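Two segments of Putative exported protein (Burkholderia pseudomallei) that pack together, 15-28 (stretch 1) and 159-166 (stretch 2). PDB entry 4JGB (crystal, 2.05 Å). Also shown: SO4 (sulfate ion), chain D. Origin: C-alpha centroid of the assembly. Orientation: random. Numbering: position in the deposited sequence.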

ATOM      1  N   GLY A  15       7.339  -9.571  -2.251  1.00 19.39           N
ATOM      2  CA  GLY A  15       8.100  -8.418  -2.711  1.00 19.44           C
ATOM      3  C   GLY A  15       9.014  -7.877  -1.619  1.00 18.79           C
ATOM      4  O   GLY A  15       8.986  -8.319  -0.469  1.00 18.26           O
ATOM      5  N   MET A  16       9.839  -6.929  -2.011  1.00 19.00           N
ATOM      6  CA  MET A  16      10.754  -6.235  -1.142  1.00 19.08           C
ATOM      7  C   MET A  16       9.936  -5.471  -0.072  1.00 17.53           C
ATOM      8  O   MET A  16      10.237  -5.535   1.149  1.00 17.00           O
ATOM      9  CB  MET A  16      11.598  -5.305  -2.044  1.00 21.07           C
ATOM     10  CG  MET A  16      12.775  -4.656  -1.380  1.00 22.54           C
ATOM     11  SD  MET A  16      12.144  -3.267  -0.427  1.00 22.51           S
ATOM     12  CE  MET A  16      12.109  -1.972  -1.657  1.00 22.49           C
ATOM     13  N   ILE A  17       8.885  -4.779  -0.514  1.00 16.38           N
ATOM     14  CA  ILE A  17       7.984  -4.083   0.426  1.00 15.00           C
ATOM     15  C   ILE A  17       7.030  -5.043   1.124  1.00 13.87           C
ATOM     16  O   ILE A  17       6.818  -4.979   2.355  1.00 13.03           O
ATOM     17  CB  ILE A  17       7.173  -2.968  -0.273  1.00 15.01           C
ATOM     18  CG1 ILE A  17       8.133  -1.930  -0.870  1.00 16.53           C
ATOM     19  CG2 ILE A  17       6.183  -2.334   0.713  1.00 14.06           C
ATOM     20  CD1 ILE A  17       7.442  -0.803  -1.657  1.00 16.94           C
ATOM     21  N   GLY A  18       6.445  -5.929   0.331  1.00 13.64           N
ATOM     22  CA  GLY A  18       5.411  -6.822   0.823  1.00 13.20           C
ATOM     23  C   GLY A  18       5.903  -7.813   1.868  1.00 13.11           C
ATOM     24  O   GLY A  18       5.211  -8.054   2.852  1.00 12.80           O
ATOM     25  N   SER A  19       7.074  -8.401   1.652  1.00 13.95           N
ATOM     26  CA  SER A  19       7.661  -9.337   2.630  1.00 14.07           C
ATOM     27  C   SER A  19       7.911  -8.673   4.000  1.00 13.46           C
ATOM     28  O   SER A  19       7.770  -9.302   5.049  1.00 12.99           O
ATOM     29  CB  SER A  19       8.960  -9.916   2.084  1.00 15.62           C
ATOM     30  OG  SER A  19       9.949  -8.889   1.960  1.00 16.79           O
ATOM     31  N   ARG A  20       8.252  -7.387   3.978  1.00 13.22           N
ATOM     32  CA  ARG A  20       8.510  -6.616   5.215  1.00 12.69           C
ATOM     33  C   ARG A  20       7.222  -6.261   5.935  1.00 11.78           C
ATOM     34  O   ARG A  20       7.138  -6.265   7.171  1.00 11.55           O
ATOM     35  CB  ARG A  20       9.349  -5.394   4.879  1.00 13.51           C
ATOM     36  CG  ARG A  20      10.801  -5.794   4.777  1.00 14.61           C
ATOM     37  CD  ARG A  20      11.660  -4.876   3.947  1.00 15.42           C
ATOM     38  NE  ARG A  20      13.030  -5.398   3.815  1.00 16.71           N
ATOM     39  CZ  ARG A  20      13.461  -6.167   2.816  1.00 17.58           C
ATOM     40  NH1 ARG A  20      12.633  -6.546   1.866  1.00 17.19           N
ATOM     41  NH2 ARG A  20      14.718  -6.578   2.784  1.00 18.65           N
ATOM     42  N   ILE A  21       6.181  -6.005   5.160  1.00 11.11           N
ATOM     43  CA  ILE A  21       4.864  -5.814   5.726  1.00 10.30           C
ATOM     44  C   ILE A  21       4.384  -7.110   6.405  1.00 10.64           C
ATOM     45  O   ILE A  21       3.947  -7.066   7.551  1.00 10.94           O
ATOM     46  CB  ILE A  21       3.858  -5.290   4.658  1.00  9.71           C
ATOM     47  CG1 ILE A  21       4.259  -3.870   4.228  1.00  9.66           C
ATOM     48  CG2 ILE A  21       2.424  -5.359   5.202  1.00  9.17           C
ATOM     49  CD1 ILE A  21       3.479  -3.276   3.054  1.00  9.53           C
ATOM     50  N   ALA A  22       4.479  -8.250   5.717  1.00 10.67           N
ATOM     51  CA  ALA A  22       4.022  -9.502   6.293  1.00 11.50           C
ATOM     52  C   ALA A  22       4.754  -9.835   7.577  1.00 11.79           C
ATOM     53  O   ALA A  22       4.149 -10.287   8.526  1.00 12.26           O
ATOM     54  CB  ALA A  22       4.160 -10.667   5.292  1.00 11.89           C
ATOM     55  N   ALA A  23       6.061  -9.639   7.596  1.00 12.44           N
ATOM     56  CA  ALA A  23       6.877  -9.964   8.771  1.00 13.16           C
ATOM     57  C   ALA A  23       6.587  -9.008   9.937  1.00 13.20           C
ATOM     58  O   ALA A  23       6.568  -9.417  11.126  1.00 13.19           O
ATOM     59  CB  ALA A  23       8.360  -9.912   8.398  1.00 14.10           C
ATOM     60  N   GLU A  24       6.383  -7.733   9.598  1.00 12.48           N
ATOM     61  CA  GLU A  24       6.046  -6.706  10.605  1.00 12.80           C
ATOM     62  C   GLU A  24       4.705  -7.017  11.250  1.00 12.94           C
ATOM     63  O   GLU A  24       4.543  -6.837  12.468  1.00 14.36           O
ATOM     64  CB  GLU A  24       6.027  -5.294   9.988  1.00 12.43           C
ATOM     65  CG  GLU A  24       5.693  -4.146  10.953  1.00 12.80           C
ATOM     66  CD  GLU A  24       6.683  -3.994  12.116  1.00 13.62           C
ATOM     67  OE1 GLU A  24       7.882  -4.207  11.898  1.00 13.84           O
ATOM     68  OE2 GLU A  24       6.270  -3.596  13.241  1.00 14.34           O
ATOM     69  N   ALA A  25       3.741  -7.474  10.455  1.00 12.38           N
ATOM     70  CA  ALA A  25       2.441  -7.814  11.014  1.00 12.27           C
ATOM     71  C   ALA A  25       2.504  -9.113  11.845  1.00 12.94           C
ATOM     72  O   ALA A  25       1.991  -9.144  12.965  1.00 12.88           O
ATOM     73  CB  ALA A  25       1.371  -7.891   9.936  1.00 11.85           C
ATOM     74  N   ALA A  26       3.168 -10.144  11.312  1.00 12.99           N
ATOM     75  CA  ALA A  26       3.345 -11.426  12.043  1.00 13.79           C
ATOM     76  C   ALA A  26       4.038 -11.248  13.392  1.00 14.62           C
ATOM     77  O   ALA A  26       3.602 -11.822  14.384  1.00 15.35           O
ATOM     78  CB  ALA A  26       4.099 -12.454  11.199  1.00 13.81           C
ATOM     79  N   ARG A  27       5.102 -10.434  13.451  1.00 14.67           N
ATOM     80  CA  ARG A  27       5.872 -10.332  14.677  1.00 15.48           C
ATOM     81  C   ARG A  27       5.064  -9.630  15.793  1.00 16.04           C
ATOM     82  O   ARG A  27       5.447  -9.727  16.979  1.00 16.86           O
ATOM     83  CB  ARG A  27       7.211  -9.623  14.446  1.00 15.59           C
ATOM     84  CG  ARG A  27       7.156  -8.098  14.204  1.00 14.77           C
ATOM     85  CD  ARG A  27       8.545  -7.588  13.781  1.00 15.24           C
ATOM     86  NE  ARG A  27       9.490  -7.643  14.910  1.00 16.04           N
ATOM     87  CZ  ARG A  27      10.822  -7.486  14.851  1.00 16.82           C
ATOM     88  NH1 ARG A  27      11.456  -7.256  13.705  1.00 16.23           N
ATOM     89  NH2 ARG A  27      11.535  -7.563  15.982  1.00 17.85           N
ATOM     90  N   ARG A  28       3.969  -8.955  15.409  1.00 14.82           N
ATOM     91  CA  ARG A  28       3.078  -8.251  16.361  1.00 15.90           C
ATOM     92  C   ARG A  28       1.959  -9.176  16.860  1.00 16.67           C
ATOM     93  O   ARG A  28       1.189  -8.830  17.771  1.00 17.47           O
ATOM     94  CB  ARG A  28       2.438  -7.005  15.712  1.00 14.87           C
ATOM     95  CG  ARG A  28       3.433  -5.952  15.221  1.00 14.70           C
ATOM     96  CD  ARG A  28       2.708  -4.718  14.641  1.00 14.73           C
ATOM     97  NE  ARG A  28       3.649  -3.761  14.063  1.00 14.97           N
ATOM     98  CZ  ARG A  28       3.433  -2.451  13.869  1.00 15.11           C
ATOM     99  NH1 ARG A  28       2.284  -1.870  14.191  1.00 14.48           N
ATOM    100  NH2 ARG A  28       4.398  -1.720  13.333  1.00 15.25           N
ATOM    101  N   LEU A 159      12.219   7.575  -2.129  1.00 17.67           N
ATOM    102  CA  LEU A 159      13.253   6.587  -2.118  1.00 18.03           C
ATOM    103  C   LEU A 159      12.935   5.598  -1.010  1.00 16.61           C
ATOM    104  O   LEU A 159      12.899   5.964   0.171  1.00 15.86           O
ATOM    105  CB  LEU A 159      14.601   7.277  -1.885  1.00 19.84           C
ATOM    106  CG  LEU A 159      15.858   6.441  -1.812  1.00 22.96           C
ATOM    107  CD1 LEU A 159      17.090   7.337  -1.745  1.00 24.86           C
ATOM    108  CD2 LEU A 159      15.846   5.501  -0.610  1.00 23.59           C
ATOM    109  N   ILE A 160      12.764   4.337  -1.383  1.00 15.51           N
ATOM    110  CA  ILE A 160      12.478   3.300  -0.394  1.00 14.79           C
ATOM    111  C   ILE A 160      13.289   2.055  -0.725  1.00 15.21           C
ATOM    112  O   ILE A 160      13.202   1.529  -1.827  1.00 15.45           O
ATOM    113  CB  ILE A 160      10.958   2.993  -0.296  1.00 13.50           C
ATOM    114  CG1 ILE A 160      10.685   1.788   0.623  1.00 12.94           C
ATOM    115  CG2 ILE A 160      10.365   2.675  -1.680  1.00 13.88           C
ATOM    116  CD1 ILE A 160       9.197   1.663   0.995  1.00 11.87           C
ATOM    117  N   ALA A 161      14.071   1.580   0.234  1.00 15.45           N
ATOM    118  CA  ALA A 161      14.893   0.389   0.028  1.00 16.28           C
ATOM    119  C   ALA A 161      15.148  -0.257   1.393  1.00 16.80           C
ATOM    120  O   ALA A 161      14.976   0.407   2.410  1.00 16.44           O
ATOM    121  CB  ALA A 161      16.227   0.789  -0.632  1.00 16.99           C
ATOM    122  N   PRO A 162      15.556  -1.546   1.425  1.00 17.71           N
ATOM    123  CA  PRO A 162      15.964  -2.141   2.704  1.00 18.65           C
ATOM    124  C   PRO A 162      16.981  -1.238   3.393  1.00 19.68           C
ATOM    125  O   PRO A 162      17.850  -0.644   2.730  1.00 20.47           O
ATOM    126  CB  PRO A 162      16.604  -3.481   2.287  1.00 19.21           C
ATOM    127  CG  PRO A 162      15.967  -3.825   0.984  1.00 18.62           C
ATOM    128  CD  PRO A 162      15.750  -2.493   0.301  1.00 18.39           C
ATOM    129  N   GLY A 163      16.832  -1.090   4.705  1.00 19.88           N
ATOM    130  CA  GLY A 163      17.685  -0.198   5.478  1.00 21.44           C
ATOM    131  C   GLY A 163      17.537  -0.453   6.969  1.00 21.83           C
ATOM    132  O   GLY A 163      17.504  -1.590   7.390  1.00 21.56           O
ATOM    133  N   GLU A 164      17.424   0.604   7.777  1.00 22.33           N
ATOM    134  CA  GLU A 164      17.341   0.408   9.231  1.00 22.36           C
ATOM    135  C   GLU A 164      15.887   0.265   9.715  1.00 21.36           C
ATOM    136  O   GLU A 164      15.000   0.915   9.202  1.00 20.79           O
ATOM    137  CB  GLU A 164      18.074   1.556   9.956  1.00 23.86           C
ATOM    138  N   ARG A 165      15.638  -0.632  10.669  1.00 21.37           N
ATOM    139  CA  ARG A 165      14.357  -0.703  11.345  1.00 19.89           C
ATOM    140  C   ARG A 165      14.502   0.185  12.588  1.00 20.18           C
ATOM    141  O   ARG A 165      15.026  -0.255  13.606  1.00 21.55           O
ATOM    142  CB  ARG A 165      14.035  -2.162  11.697  1.00 20.36           C
ATOM    143  CG  ARG A 165      12.599  -2.421  12.114  1.00 19.83           C
ATOM    144  CD  ARG A 165      12.314  -3.856  12.584  1.00 20.75           C
ATOM    145  NE  ARG A 165      10.890  -3.997  12.943  1.00 20.14           N
ATOM    146  CZ  ARG A 165      10.432  -3.869  14.182  1.00 20.60           C
ATOM    147  NH1 ARG A 165      11.278  -3.642  15.174  1.00 21.71           N
ATOM    148  NH2 ARG A 165       9.151  -3.986  14.449  1.00 19.78           N
ATOM    149  N   THR A 166      14.107   1.449  12.505  1.00 18.70           N
ATOM    150  CA  THR A 166      14.306   2.361  13.653  1.00 18.67           C
ATOM    151  C   THR A 166      13.009   2.645  14.416  1.00 18.33           C
ATOM    152  O   THR A 166      13.028   2.967  15.625  1.00 18.55           O
ATOM    153  CB  THR A 166      14.861   3.727  13.217  1.00 18.43           C
ATOM    154  OG1 THR A 166      13.823   4.471  12.575  1.00 16.73           O
ATOM    155  CG2 THR A 166      16.093   3.574  12.278  1.00 18.43           C
TER
HETATM  156  S   SO4 D 302       8.596  -4.864  -4.739  1.00 29.00           S
HETATM  157  O1  SO4 D 302       8.225  -4.318  -3.391  1.00 23.02           O
HETATM  158  O2  SO4 D 302       9.461  -6.078  -4.670  1.00 24.81           O
HETATM  159  O3  SO4 D 302       7.368  -5.204  -5.534  1.00 26.47           O
HETATM  160  O4  SO4 D 302       9.315  -3.806  -5.505  1.00 30.45           O

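Two arginines, each carrying a positive charge, lie flat on one another in this contact: the guanidinium of Arg27 stacks on that of Arg165, with centres 3.7 Å apart and planes tilted by just 16°. Arg27 NH1 approaches Arg165 NE to 3.4 Å, but both are donors, so no hydrogen bond joins them. The arrangement illustrates a general principle: like-charged guanidinium groups can pack face to face, the more readily where a carboxylate nearby eases the repulsion, because the flat, weakly hydrated faces are free for stacking while the edges carry the polar bonds.

Here the carboxylate belongs to Glu24, four residues before Arg28 and three residues before Arg27. It sits at the edge of the Arg165 guanidinium, near its plane, leaving a face of that group to Arg27. Glu24 OE1 accepts hydrogen bonds from Arg165 NH2 at 2.9 Å and from Arg165 NE at 3.2 Å, and the salt bridge also includes a weak bond from Arg165 NH2 to Glu24 OE2 at 3.1 Å. The same carboxylate also serves its own stretch: Arg28 NE and Arg28 NH2 donate to Glu24 OE2 at 2.8 and 2.7 Å. One buried acid is thus shared by two arginines from distant parts of the chain. Although the CA-to-CB bond of Glu24 points sideways, the end of its side chain comes nearer to the other stretch, and the extended Arg165, with its first three chi angles all t, reaches in to meet it.

Toward the beginning of the helix the contact changes character. Met16 lies against the backbone of Ile160 and the ring of Pro162, its SD 3.8 Å from Pro162 CD and its CE 3.7 Å from the backbone Ile160 O. Beside it, Ile17 CD1 meets Ile160 CD1 at 4.0 Å, an apolar touch between two branched side chains. Arg20 links the polar and apolar themes: Pro162 CG lies over one face of its guanidinium, 3.5 Å from Arg20 NH2, while Arg20 NH1 donates back to Met16 O at 2.7 Å. Here too the face packs while an edge nitrogen bonds.

A sulfate ion, probably from the crystallisation liquor, lies by the start of stretch 1, its O2 and O1 accepting hydrogen bonds from Met16 N (2.8 Å) and Ile17 N (3.0 Å), both nearly linear. The whole contact buries a modest 380 Å², with helix and strand axes inclined at 65° and no closer than 10.2 Å; every contact described between the stretches involves a side chain from stretch 1.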